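Local coordinates for protein putative mandelate racemase (Salmonella typhimurium, PDB 2O56) that is a magnesium-binding member of the enolase superfamily whose precise reaction is unknown, though it probably acts as a hydro-lyase (dehydratase), at residues T7-I12 against A64-M69; K24-V29 against G51-I56; F41-L46 against D296-G301; I94-M99 against I275-G280; V320-C325 against H336-I341. All coordinates share one frame; numbering follows the deposited sequence.

Interaction 1 (T7-I12 against A64-M69); sequences TSVDII and AIIIGM
In the N-terminal capping domain of an enolase-superfamily protein, an antiparallel sheet packs against helices, and Val9 and Ile67 meet where strand 6-13 lies against the turn that follows helix 52-66. Val9, on the strand, directs its side chain at its root toward that turn. Ile67, on the turn, supplies most of the other surface. Its CG1 is anti to the carbonyl carbon (chi1 -56°) and a bent second torsion brings CD1 round to the strand, where it lies 4.0 Å from Val9 CG2 and 4.0 Å from Ser8 CA. The methyl thus touches a side chain and the backbone at once. The other branch, Ile67 CG2, rests 4.0 Å from Thr7 O. Ile66 adds a looser touch, with CD1 4.3 Å from Val9 CG2, and is itself packed on Ile77 of helix 74-83.

No hydrogen bond joins the two segments; they meet by van der Waals contact, methyl on methyl and methyl on backbone. The polar ends have other partners: Ser8 OG bonds to Asn33 ND2 on the adjacent strand, and both Thr7 and Ser8 face Asn33 in a classic beta bulge. On the helical side, Met69 N bonds to Ile66 O at 3.0 Å, closing a type II turn through Gly68. The outcome is an apolar sheet-to-helix seam ending in a turn, as expected of the alpha+beta capping domain of this superfamily.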
# COMPACT_ATOMS: atom_id res chain seq x y z
N THR A 7 10.84 5.18 50.45
CA THR A 7 10.68 4.42 51.70
C THR A 7 9.28 3.85 51.86
O THR A 7 9.11 2.77 52.43
CB THR A 7 11.10 5.25 52.94
OG1 THR A 7 10.46 6.53 52.90
CG2 THR A 7 12.59 5.45 52.95
N SER A 8 8.28 4.57 51.35
CA SER A 8 6.90 4.09 51.36
C SER A 8 6.06 4.85 50.33
O SER A 8 6.46 5.92 49.85
CB SER A 8 6.29 4.31 52.76
OG SER A 8 6.04 5.69 52.97
N VAL A 9 4.91 4.28 49.98
CA VAL A 9 3.98 4.91 49.06
C VAL A 9 2.59 4.81 49.68
O VAL A 9 2.18 3.74 50.08
CB VAL A 9 3.95 4.23 47.65
CG1 VAL A 9 2.96 4.96 46.73
CG2 VAL A 9 5.32 4.20 47.02
N ASP A 10 1.90 5.94 49.77
CA ASP A 10 0.53 5.96 50.23
C ASP A 10 -0.36 6.08 49.02
O ASP A 10 -0.13 6.92 48.16
CB ASP A 10 0.29 7.14 51.16
CG ASP A 10 1.29 7.19 52.31
OD1 ASP A 10 1.26 6.27 53.15
OD2 ASP A 10 2.12 8.12 52.35
N ILE A 11 -1.37 5.22 48.95
CA ILE A 11 -2.36 5.29 47.89
C ILE A 11 -3.67 5.77 48.50
O ILE A 11 -4.29 5.07 49.30
CB ILE A 11 -2.49 3.93 47.15
CG1 ILE A 11 -1.12 3.51 46.59
CG2 ILE A 11 -3.46 4.06 45.99
CD1 ILE A 11 -0.29 2.62 47.49
N ILE A 12 -4.06 6.99 48.12
CA ILE A 12 -5.08 7.75 48.84
C ILE A 12 -6.41 7.84 48.07
O ILE A 12 -6.47 8.35 46.95
CB ILE A 12 -4.55 9.18 49.19
CG1 ILE A 12 -3.28 9.07 50.04
CG2 ILE A 12 -5.62 10.02 49.92
CD1 ILE A 12 -2.38 10.28 50.03
N ALA A 64 4.82 -1.65 45.25
CA ALA A 64 5.67 -2.73 45.77
C ALA A 64 6.98 -2.86 45.03
O ALA A 64 7.98 -3.23 45.64
CB ALA A 64 4.93 -4.06 45.76
N ILE A 65 7.00 -2.57 43.74
CA ILE A 65 8.19 -2.83 42.94
C ILE A 65 9.19 -1.67 42.90
O ILE A 65 10.33 -1.85 42.46
CB ILE A 65 7.90 -3.41 41.52
CG1 ILE A 65 7.40 -2.35 40.56
CG2 ILE A 65 6.89 -4.56 41.61
CD1 ILE A 65 7.60 -2.72 39.09
N ILE A 66 8.76 -0.50 43.38
CA ILE A 66 9.62 0.68 43.40
C ILE A 66 10.19 1.08 44.79
O ILE A 66 11.03 1.98 44.89
CB ILE A 66 8.93 1.89 42.74
CG1 ILE A 66 7.88 2.47 43.68
CG2 ILE A 66 8.34 1.46 41.38
CD1 ILE A 66 7.16 3.66 43.15
N ILE A 67 9.71 0.45 45.86
CA ILE A 67 10.23 0.70 47.21
C ILE A 67 11.72 0.41 47.16
O ILE A 67 12.12 -0.61 46.61
CB ILE A 67 9.56 -0.24 48.25
CG1 ILE A 67 8.03 -0.11 48.22
CG2 ILE A 67 10.09 0.01 49.64
CD1 ILE A 67 7.52 1.28 48.56
N GLY A 68 12.55 1.31 47.69
CA GLY A 68 14.00 1.07 47.71
C GLY A 68 14.70 1.67 46.51
O GLY A 68 15.92 1.77 46.52
N MET A 69 13.96 2.08 45.48
CA MET A 69 14.57 2.65 44.27
C MET A 69 14.85 4.13 44.47
O MET A 69 14.22 4.78 45.28
CB MET A 69 13.69 2.44 43.02
CG MET A 69 13.42 0.98 42.68
SD MET A 69 12.58 0.68 41.10
CE MET A 69 13.98 0.88 39.97

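Interaction 2 (K24-V29 against G51-I56); sequences KWRPVV and GASAGI
Arg26 shows how one long side chain can serve both as packing material and as a hydrogen-bond donor. Its first part is packed tightly: Arg26 CB lies 3.8 Å from Ala52 CB, at the first turn of helix 52-66, and CD stays beside the same methyl. Arg26 and Ala52 are also the closest backbone pair, their CA atoms 6.5 Å apart, next to the helix start for which Gly51 is the N-cap residue. A bend at the third torsion (98°) sets NE on a new course, and beyond it the guanidinium passes with one face over Ala52 C. At its edge, Arg26 NH1 donates to Ser53 OG at 2.8 Å; the hydroxyl oxygen lies only 9° out of the guanidinium plane and the N-H...O angle is 148°.

Deeper along the strand, Val28 CG2 meets Ile56 CG1 at 3.9 Å, the two side chains crossing at about a right angle. Val28 is buried, whereas Arg26 and Ile56 are both partly exposed, and theirs is the side nearer solvent. There Ile56 CD1 comes obliquely to Arg26 NH2 at 3.3 Å, a close touch of a methyl on a charged group whose NH2 also forms a salt bridge with Asp13. The stronger partner of Ser53 OG is Asp61 of a second subunit, so the polar contacts continue into the assembly. The contact lies between helix 52-66 and the sheet: Val28 bonds through its backbone to Val44 of strand 39-44, and Ile56 reaches Ile11 of strand 6-13.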
# COMPACT_ATOMS: atom_id res chain seq x y z
N LYS A 24 -20.38 8.56 40.20
CA LYS A 24 -19.68 9.03 41.39
C LYS A 24 -18.34 9.69 41.05
O LYS A 24 -17.94 9.80 39.88
CB LYS A 24 -19.46 7.87 42.36
CG LYS A 24 -19.61 8.23 43.82
CD LYS A 24 -21.07 8.44 44.21
CE LYS A 24 -21.24 9.67 45.08
NZ LYS A 24 -21.18 10.93 44.28
N TRP A 25 -17.64 10.14 42.10
CA TRP A 25 -16.41 10.88 41.95
C TRP A 25 -15.35 10.29 42.86
O TRP A 25 -15.50 10.29 44.08
CB TRP A 25 -16.63 12.35 42.31
CG TRP A 25 -15.46 13.23 41.96
CD1 TRP A 25 -14.68 13.95 42.82
CD2 TRP A 25 -14.93 13.49 40.64
NE1 TRP A 25 -13.71 14.64 42.13
CE2 TRP A 25 -13.84 14.37 40.79
CE3 TRP A 25 -15.29 13.06 39.35
CZ2 TRP A 25 -13.09 14.83 39.71
CZ3 TRP A 25 -14.55 13.52 38.28
CH2 TRP A 25 -13.46 14.40 38.46
N ARG A 26 -14.28 9.77 42.26
CA ARG A 26 -13.25 9.12 43.05
C ARG A 26 -11.84 9.49 42.62
O ARG A 26 -11.14 8.67 42.05
CB ARG A 26 -13.43 7.59 43.03
CG ARG A 26 -14.32 7.08 44.12
CD ARG A 26 -14.35 5.57 44.15
NE ARG A 26 -13.44 5.03 45.14
CZ ARG A 26 -13.13 3.73 45.26
NH1 ARG A 26 -13.64 2.85 44.42
NH2 ARG A 26 -12.30 3.33 46.21
N PRO A 27 -11.42 10.73 42.93
CA PRO A 27 -10.02 11.05 42.74
C PRO A 27 -9.13 10.19 43.62
O PRO A 27 -9.48 9.87 44.75
CB PRO A 27 -9.93 12.52 43.16
CG PRO A 27 -11.11 12.76 44.00
CD PRO A 27 -12.17 11.88 43.45
N VAL A 28 -7.99 9.79 43.08
CA VAL A 28 -7.07 8.89 43.77
C VAL A 28 -5.65 9.44 43.62
O VAL A 28 -5.22 9.77 42.52
CB VAL A 28 -7.17 7.46 43.20
CG1 VAL A 28 -5.98 6.62 43.62
CG2 VAL A 28 -8.47 6.82 43.65
N VAL A 29 -4.94 9.52 44.74
CA VAL A 29 -3.65 10.17 44.79
C VAL A 29 -2.56 9.19 45.22
O VAL A 29 -2.77 8.35 46.10
CB VAL A 29 -3.72 11.44 45.69
CG1 VAL A 29 -2.35 11.89 46.12
CG2 VAL A 29 -4.46 12.57 44.95
N GLY A 51 -13.98 1.81 37.34
CA GLY A 51 -12.58 1.36 37.45
C GLY A 51 -11.67 1.92 38.53
O GLY A 51 -10.58 1.38 38.73
N ALA A 52 -12.08 2.97 39.23
CA ALA A 52 -11.27 3.54 40.33
C ALA A 52 -10.70 2.57 41.40
O ALA A 52 -9.55 2.70 41.79
CB ALA A 52 -11.98 4.74 40.99
N SER A 53 -11.48 1.58 41.83
CA SER A 53 -10.95 0.54 42.74
C SER A 53 -9.80 -0.22 42.13
O SER A 53 -8.86 -0.60 42.83
CB SER A 53 -12.03 -0.47 43.20
OG SER A 53 -13.20 0.18 43.68
N ALA A 54 -9.87 -0.46 40.81
CA ALA A 54 -8.81 -1.15 40.08
C ALA A 54 -7.54 -0.29 40.06
O ALA A 54 -6.42 -0.80 40.24
CB ALA A 54 -9.27 -1.42 38.64
N GLY A 55 -7.73 1.01 39.86
CA GLY A 55 -6.63 1.95 39.88
C GLY A 55 -5.87 1.94 41.19
O GLY A 55 -4.64 2.03 41.19
N ILE A 56 -6.61 1.86 42.30
CA ILE A 56 -6.05 1.75 43.65
C ILE A 56 -5.19 0.50 43.84
O ILE A 56 -4.04 0.58 44.29
CB ILE A 56 -7.17 1.81 44.75
CG1 ILE A 56 -7.72 3.22 44.87
CG2 ILE A 56 -6.62 1.40 46.12
CD1 ILE A 56 -9.12 3.26 45.43

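Interaction 3 (F41-L46 against D296-G301); sequences FGEVGL and DICTCG
The seam between capping domain and barrel is closed here by Gly45, just past strand 39-44, and by Cys298 and Thr299 in the loop after barrel strand 292-293. Gly45 sits at the centre of an inverse gamma turn. It has no side chain to keep the chains apart, and its CA is 4.5 Å from the CA of Cys298, whose own CB points toward it. Two hydrogen bonds use its two polar groups. Gly45 N donates to Cys298 O at 2.8 Å, from well above the carbonyl plane (60°). Thr299 OG1 donates to Gly45 O at 2.7 Å, in the carbonyl plane and on a lone pair. A water bonds Asp296 OD2 and, weakly, Gly45 O.

Alongside, Cys298 CB presses to 3.3 Å from Glu43 O, a buried carbonyl with no polar partner in the model, while Cys298 SG lies 3.8 Å from Glu43 CB. The loop is shaped from within: Asp296 OD1 accepts from Cys298 N at 2.8 Å in an Asx turn. Asp296 OD2, its other oxygen, bonds to His323 ND1. An Asp-His pair at the ends of successive barrel strands recalls the dyad of the mandelate racemase subgroup.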
# COMPACT_ATOMS: atom_id res chain seq x y z
N PHE A 41 3.59 14.08 44.93
CA PHE A 41 2.15 13.83 44.76
C PHE A 41 1.77 13.61 43.27
O PHE A 41 2.16 14.38 42.39
CB PHE A 41 1.33 14.99 45.33
CG PHE A 41 1.33 15.09 46.85
CD1 PHE A 41 0.21 14.71 47.58
CD2 PHE A 41 2.44 15.59 47.53
CE1 PHE A 41 0.19 14.82 48.97
CE2 PHE A 41 2.43 15.70 48.92
CZ PHE A 41 1.31 15.33 49.64
N GLY A 42 1.00 12.56 43.02
CA GLY A 42 0.49 12.25 41.69
C GLY A 42 -0.98 11.88 41.77
O GLY A 42 -1.52 11.65 42.85
N GLU A 43 -1.63 11.83 40.62
CA GLU A 43 -3.03 11.49 40.57
C GLU A 43 -3.27 10.35 39.57
O GLU A 43 -2.65 10.31 38.51
CB GLU A 43 -3.83 12.74 40.21
CG GLU A 43 -5.29 12.50 40.19
CD GLU A 43 -6.08 13.76 40.23
OE1 GLU A 43 -5.50 14.79 40.59
OE2 GLU A 43 -7.29 13.70 39.87
N VAL A 44 -4.14 9.42 39.94
CA VAL A 44 -4.52 8.29 39.08
C VAL A 44 -5.82 8.70 38.40
O VAL A 44 -6.84 8.84 39.08
CB VAL A 44 -4.77 7.01 39.91
CG1 VAL A 44 -5.29 5.86 39.03
CG2 VAL A 44 -3.51 6.59 40.68
N GLY A 45 -5.79 8.90 37.09
CA GLY A 45 -6.91 9.56 36.39
C GLY A 45 -8.04 8.63 35.98
O GLY A 45 -8.29 8.42 34.78
N LEU A 46 -8.74 8.10 36.98
CA LEU A 46 -9.89 7.23 36.78
C LEU A 46 -11.07 7.69 37.66
O LEU A 46 -11.84 6.87 38.16
CB LEU A 46 -9.51 5.77 37.13
CG LEU A 46 -8.46 5.06 36.24
CD1 LEU A 46 -8.04 3.72 36.84
CD2 LEU A 46 -9.01 4.86 34.81
N ASP A 296 -4.41 12.49 28.65
CA ASP A 296 -4.57 12.88 30.05
C ASP A 296 -3.28 12.44 30.75
O ASP A 296 -2.92 11.28 30.69
CB ASP A 296 -5.80 12.13 30.60
CG ASP A 296 -6.16 12.52 32.03
OD1 ASP A 296 -5.30 12.47 32.92
OD2 ASP A 296 -7.34 12.84 32.29
N ILE A 297 -2.58 13.36 31.41
CA ILE A 297 -1.30 13.01 32.04
C ILE A 297 -1.51 11.97 33.14
O ILE A 297 -0.62 11.17 33.40
CB ILE A 297 -0.52 14.28 32.55
CG1 ILE A 297 -0.05 15.12 31.36
CG2 ILE A 297 0.71 13.92 33.42
CD1 ILE A 297 0.16 16.60 31.69
N CYS A 298 -2.69 11.96 33.76
CA CYS A 298 -2.99 11.08 34.90
C CYS A 298 -3.53 9.72 34.47
O CYS A 298 -3.63 8.81 35.30
CB CYS A 298 -4.01 11.75 35.83
SG CYS A 298 -3.49 13.34 36.52
N THR A 299 -3.85 9.58 33.18
CA THR A 299 -4.32 8.29 32.61
C THR A 299 -3.35 7.70 31.60
O THR A 299 -3.17 6.49 31.54
CB THR A 299 -5.74 8.39 31.94
OG1 THR A 299 -6.63 9.17 32.76
CG2 THR A 299 -6.36 7.00 31.72
N CYS A 300 -2.73 8.54 30.77
CA CYS A 300 -2.12 8.04 29.54
C CYS A 300 -0.61 7.90 29.59
O CYS A 300 0.05 7.72 28.54
CB CYS A 300 -2.56 8.89 28.36
SG CYS A 300 -4.39 9.01 28.26
N GLY A 301 -0.05 7.97 30.79
CA GLY A 301 1.32 7.47 31.00
C GLY A 301 2.17 8.29 31.96
O GLY A 301 3.27 7.89 32.30
O HOH W 1 -9.16 10.98 33.80

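Interaction 4 (I94-M99 against I275-G280); sequences IFSAAM and IYWRWG
Tyr276 and Trp277 carry the barrel side of this contact, and Ser96, Phe95 and Met99 of helix 93-114 receive them. The approach begins at Tyr276, whose CB lies 4.0 Å from Ser96 OG; its side chain packs on Gly90 of a second subunit. Next comes Trp277, with an unusual positive phi (70°) near the start of helix 277-286. Its indole turns its NE1 and CZ2 side to helix 93-114, and Trp277 NE1 donates to Ser96 OG at 3.0 Å. The bond is weak, since the N-H...O angle is only 125°. The serine hydroxyl is anti to its own backbone N, and its stronger partner is Thr299 O.

Farther out on the same indole, Phe95 CD2 approaches Trp277 CZ2 at 4.3 Å, near the plane of the indole and at its edge. Met99 makes a Met-aromatic contact: the sulfur lies obliquely, 59° off the ring normal and 4.5 Å from the centroid of the six-membered ring of Trp277. Met99 is modelled in two conformers, so this contact belongs to one of them and is doubtful for the other. Trp78 of helix 74-83 meets Trp277 edge-to-face. At the end of the segment, Gly280 N is bonded weakly to Tyr276 O at 3.0 Å as the helix gets under way.

Chemically, a largely aromatic contact holds one buried hydroxyl, and that oxygen, bonded to the Thr299 carbonyl and weakly to the indole N-H, ties capping helix to barrel through polarity as well as packing.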
# COMPACT_ATOMS: atom_id res chain seq x y z
N ILE A 94 -6.36 1.04 32.96
CA ILE A 94 -6.12 0.88 34.41
C ILE A 94 -4.62 0.78 34.71
O ILE A 94 -4.11 1.46 35.62
CB ILE A 94 -6.77 -0.39 34.97
CG1 ILE A 94 -8.24 -0.49 34.55
CG2 ILE A 94 -6.54 -0.49 36.52
CD1 ILE A 94 -9.13 0.72 34.88
N PHE A 95 -3.93 -0.06 33.95
CA PHE A 95 -2.50 -0.21 34.14
C PHE A 95 -1.77 1.14 33.99
O PHE A 95 -1.02 1.56 34.87
CB PHE A 95 -1.92 -1.22 33.16
CG PHE A 95 -0.59 -1.74 33.60
CD1 PHE A 95 -0.50 -2.93 34.28
CD2 PHE A 95 0.57 -1.00 33.40
CE1 PHE A 95 0.70 -3.39 34.72
CE2 PHE A 95 1.80 -1.48 33.86
CZ PHE A 95 1.85 -2.67 34.50
N SER A 96 -2.06 1.81 32.88
CA SER A 96 -1.46 3.09 32.53
C SER A 96 -1.74 4.18 33.56
O SER A 96 -0.84 4.92 33.93
CB SER A 96 -1.99 3.57 31.19
OG SER A 96 -1.39 4.79 30.84
N ALA A 97 -2.99 4.28 34.01
CA ALA A 97 -3.39 5.32 34.98
C ALA A 97 -2.67 5.17 36.33
O ALA A 97 -2.30 6.16 36.97
CB ALA A 97 -4.91 5.36 35.17
N ALA A 98 -2.45 3.94 36.75
CA ALA A 98 -1.63 3.70 37.94
C ALA A 98 -0.16 4.04 37.77
O ALA A 98 0.43 4.63 38.67
CB ALA A 98 -1.81 2.29 38.46
N MET A 99 0.43 3.68 36.62
CA MET A 99 1.78 4.11 36.24
C MET A 99 1.90 5.62 36.28
O MET A 99 2.91 6.15 36.70
CB MET A 99 2.11 3.66 34.82
CG MET A 99 2.61 2.24 34.69
SD MET A 99 2.76 1.82 32.94
CE MET A 99 4.45 2.34 32.62
N ILE A 275 -6.43 6.80 24.71
CA ILE A 275 -5.30 6.28 23.94
C ILE A 275 -4.04 6.48 24.79
O ILE A 275 -3.77 7.57 25.30
CB ILE A 275 -5.15 7.11 22.65
CG1 ILE A 275 -6.43 7.08 21.81
CG2 ILE A 275 -4.02 6.60 21.82
CD1 ILE A 275 -6.37 8.03 20.53
N TYR A 276 -3.27 5.41 24.97
CA TYR A 276 -2.23 5.39 26.01
C TYR A 276 -0.85 5.14 25.44
O TYR A 276 -0.66 4.24 24.62
CB TYR A 276 -2.56 4.33 27.08
CG TYR A 276 -4.01 4.26 27.43
CD1 TYR A 276 -4.67 5.38 27.96
CD2 TYR A 276 -4.74 3.10 27.22
CE1 TYR A 276 -6.02 5.35 28.27
CE2 TYR A 276 -6.11 3.06 27.53
CZ TYR A 276 -6.73 4.21 28.06
OH TYR A 276 -8.06 4.17 28.40
N TRP A 277 0.11 5.94 25.92
CA TRP A 277 1.55 5.80 25.62
C TRP A 277 1.89 6.16 24.18
O TRP A 277 1.00 6.36 23.35
CB TRP A 277 2.12 4.42 26.01
CG TRP A 277 1.75 3.91 27.38
CD1 TRP A 277 1.30 4.63 28.45
CD2 TRP A 277 1.83 2.55 27.83
NE1 TRP A 277 1.07 3.80 29.52
CE2 TRP A 277 1.41 2.52 29.17
CE3 TRP A 277 2.23 1.35 27.21
CZ2 TRP A 277 1.34 1.34 29.91
CZ3 TRP A 277 2.17 0.17 27.96
CH2 TRP A 277 1.74 0.18 29.30
N ARG A 278 3.17 6.31 23.89
CA ARG A 278 3.62 6.51 22.51
C ARG A 278 3.03 5.42 21.59
O ARG A 278 2.60 5.70 20.48
CB ARG A 278 5.15 6.39 22.45
CG ARG A 278 5.94 7.62 22.92
CD ARG A 278 7.38 7.19 23.22
NE ARG A 278 7.47 6.43 24.48
CZ ARG A 278 8.59 5.86 24.94
NH1 ARG A 278 9.71 5.94 24.24
NH2 ARG A 278 8.59 5.19 26.09
N TRP A 279 3.05 4.16 22.05
CA TRP A 279 2.54 3.04 21.27
C TRP A 279 1.05 3.21 20.87
O TRP A 279 0.65 2.87 19.75
CB TRP A 279 2.75 1.74 22.03
CG TRP A 279 4.20 1.36 22.20
CD1 TRP A 279 4.93 0.51 21.40
CD2 TRP A 279 5.09 1.79 23.25
NE1 TRP A 279 6.22 0.38 21.90
CE2 TRP A 279 6.35 1.16 23.02
CE3 TRP A 279 4.94 2.63 24.37
CZ2 TRP A 279 7.46 1.36 23.86
CZ3 TRP A 279 6.05 2.84 25.19
CH2 TRP A 279 7.29 2.19 24.93
N GLY A 280 0.25 3.77 21.77
CA GLY A 280 -1.18 3.92 21.51
C GLY A 280 -1.45 5.01 20.50
O GLY A 280 -2.39 4.93 19.70

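Interaction 5 (V320-C325 against H336-I341); sequences VQIHVC and HMETAI
Ile322 and Glu338 are the residues at which the two backbones run nearest, their CA atoms 7.4 Å apart. One backbone is the extended chain leaving barrel strand 319-320; the other is the last turn of helix 328-340, which Ile341 leaves with non-helical angles. On the extended chain Val320 and Ile322 set out toward the helix, Gln321 and His323 away from it. At the helix end, Ile341 CG1 stands between backbone N and carbonyl carbon (chi1 60°), and Ile341 CD1 meets Val320 CB at 3.7 Å. Ile322 CD1 touches Met337 CG more loosely, at 4.2 Å, with the side chains crossing at about a right angle.

Glu338 brings the polarity. Its CG, anti to the carbonyl carbon (chi1 -66°), lies 3.6 Å from Ile322 CG1, and the chain runs on extended to bring OE2 to Ile322 N, a weak bond of 3.3 Å. A water donates to OE2 of Glu338 at 2.7 Å and to Ile322 O at 2.6 Å. That carbonyl oxygen also takes a nearly straight bond (177°) from Gln321 NE2, from above the carbonyl plane. OE1 of Glu338 bonds to His347 ND1.

A buried carboxylate is thus met at both oxygens, by an imidazole, a water and, weakly, a backbone N-H, which would be consistent with its holding a negative charge. Gln321 also bonds through OE1 to Tyr245 OH, and its side chain is about 4 Å from that of Glu247, a magnesium ligand.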
# COMPACT_ATOMS: atom_id res chain seq x y z
N VAL A 320 -1.82 19.94 20.82
CA VAL A 320 -2.11 19.20 22.03
C VAL A 320 -3.06 19.99 22.91
O VAL A 320 -2.82 21.16 23.21
CB VAL A 320 -0.83 18.90 22.82
CG1 VAL A 320 -1.15 18.08 24.07
CG2 VAL A 320 0.19 18.17 21.93
N GLN A 321 -4.16 19.34 23.30
CA GLN A 321 -4.98 19.79 24.39
C GLN A 321 -4.99 18.68 25.43
O GLN A 321 -5.66 17.68 25.22
CB GLN A 321 -6.42 20.01 23.90
CG GLN A 321 -7.39 20.34 25.05
CD GLN A 321 -8.59 19.43 25.12
OE1 GLN A 321 -9.48 19.47 24.26
NE2 GLN A 321 -8.64 18.61 26.15
N ILE A 322 -4.25 18.84 26.52
CA ILE A 322 -4.26 17.85 27.60
C ILE A 322 -5.70 17.61 28.05
O ILE A 322 -6.47 18.55 28.25
CB ILE A 322 -3.35 18.28 28.80
CG1 ILE A 322 -1.91 18.47 28.32
CG2 ILE A 322 -3.32 17.19 29.90
CD1 ILE A 322 -1.26 17.23 27.73
N HIS A 323 -6.08 16.34 28.16
CA HIS A 323 -7.36 16.00 28.76
C HIS A 323 -7.26 16.18 30.27
O HIS A 323 -6.39 15.61 30.92
CB HIS A 323 -7.78 14.57 28.44
CG HIS A 323 -9.02 14.14 29.17
ND1 HIS A 323 -8.97 13.47 30.38
CD2 HIS A 323 -10.32 14.35 28.91
CE1 HIS A 323 -10.21 13.27 30.81
NE2 HIS A 323 -11.05 13.79 29.93
N VAL A 324 -8.16 16.99 30.83
CA VAL A 324 -8.17 17.20 32.28
C VAL A 324 -9.57 16.96 32.83
O VAL A 324 -10.49 17.73 32.56
CB VAL A 324 -7.71 18.64 32.67
CG1 VAL A 324 -7.69 18.80 34.19
CG2 VAL A 324 -6.32 18.93 32.12
N CYS A 325 -9.72 15.90 33.62
CA CYS A 325 -10.93 15.69 34.42
C CYS A 325 -10.60 14.98 35.73
O CYS A 325 -10.91 13.80 35.92
CB CYS A 325 -11.97 14.89 33.62
SG CYS A 325 -13.66 14.95 34.32
N HIS A 336 1.78 22.77 33.58
CA HIS A 336 3.21 22.62 33.35
C HIS A 336 3.57 22.06 31.97
O HIS A 336 4.47 22.56 31.29
CB HIS A 336 3.82 21.73 34.44
CG HIS A 336 3.91 22.39 35.79
ND1 HIS A 336 4.85 23.37 36.08
CD2 HIS A 336 3.18 22.23 36.92
CE1 HIS A 336 4.68 23.78 37.32
NE2 HIS A 336 3.68 23.10 37.86
N MET A 337 2.88 21.00 31.57
CA MET A 337 3.14 20.39 30.26
C MET A 337 2.79 21.41 29.19
O MET A 337 3.56 21.64 28.27
CB MET A 337 2.30 19.13 30.08
CG MET A 337 2.64 18.26 28.82
SD MET A 337 4.23 17.43 28.91
CE MET A 337 3.92 16.20 30.17
N GLU A 338 1.62 22.01 29.32
CA GLU A 338 1.12 22.91 28.29
C GLU A 338 1.95 24.20 28.19
O GLU A 338 1.90 24.89 27.18
CB GLU A 338 -0.35 23.22 28.55
CG GLU A 338 -1.24 21.98 28.39
CD GLU A 338 -2.66 22.18 28.88
OE1 GLU A 338 -2.86 22.90 29.87
OE2 GLU A 338 -3.59 21.58 28.27
N THR A 339 2.72 24.50 29.24
CA THR A 339 3.59 25.67 29.26
C THR A 339 4.85 25.42 28.47
O THR A 339 5.33 26.31 27.76
CB THR A 339 3.96 26.07 30.72
OG1 THR A 339 2.78 26.45 31.41
CG2 THR A 339 4.92 27.25 30.76
N ALA A 340 5.39 24.20 28.60
CA ALA A 340 6.67 23.85 28.01
C ALA A 340 6.62 23.45 26.53
O ALA A 340 7.52 23.78 25.75
CB ALA A 340 7.30 22.71 28.81
N ILE A 341 5.60 22.68 26.15
CA ILE A 341 5.58 22.11 24.80
C ILE A 341 5.33 23.18 23.72
O ILE A 341 4.55 24.12 23.94
CB ILE A 341 4.54 20.95 24.66
CG1 ILE A 341 3.13 21.46 24.98
CG2 ILE A 341 4.89 19.78 25.59
CD1 ILE A 341 2.02 20.50 24.54
O HOH W 2 -6.06 20.92 29.17

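How the interactions relate
Interactions 1 and 2 share helix 52-66 and adjoining strands of one sheet, with centres 18 Å apart; Ile12 N and Val29 O, at 2.8 Å, join them. Val28 O and Val44 N, also 2.8 Å apart, carry the sheet on to interaction 3, the hub of the set. Thr299 O lies 2.6 Å from Ser96 OG of interaction 4, and Asp296 OD2 lies 2.6 Å from His323 ND1 of interaction 5. Interaction 1 lies farthest out, about 25 Å from the centre of the chain and, between centres, 27 Å from interaction 5. Closest to the metal is Gln321 of interaction 5, its side chain about 7 Å from magnesium, against about 11 Å for Thr299.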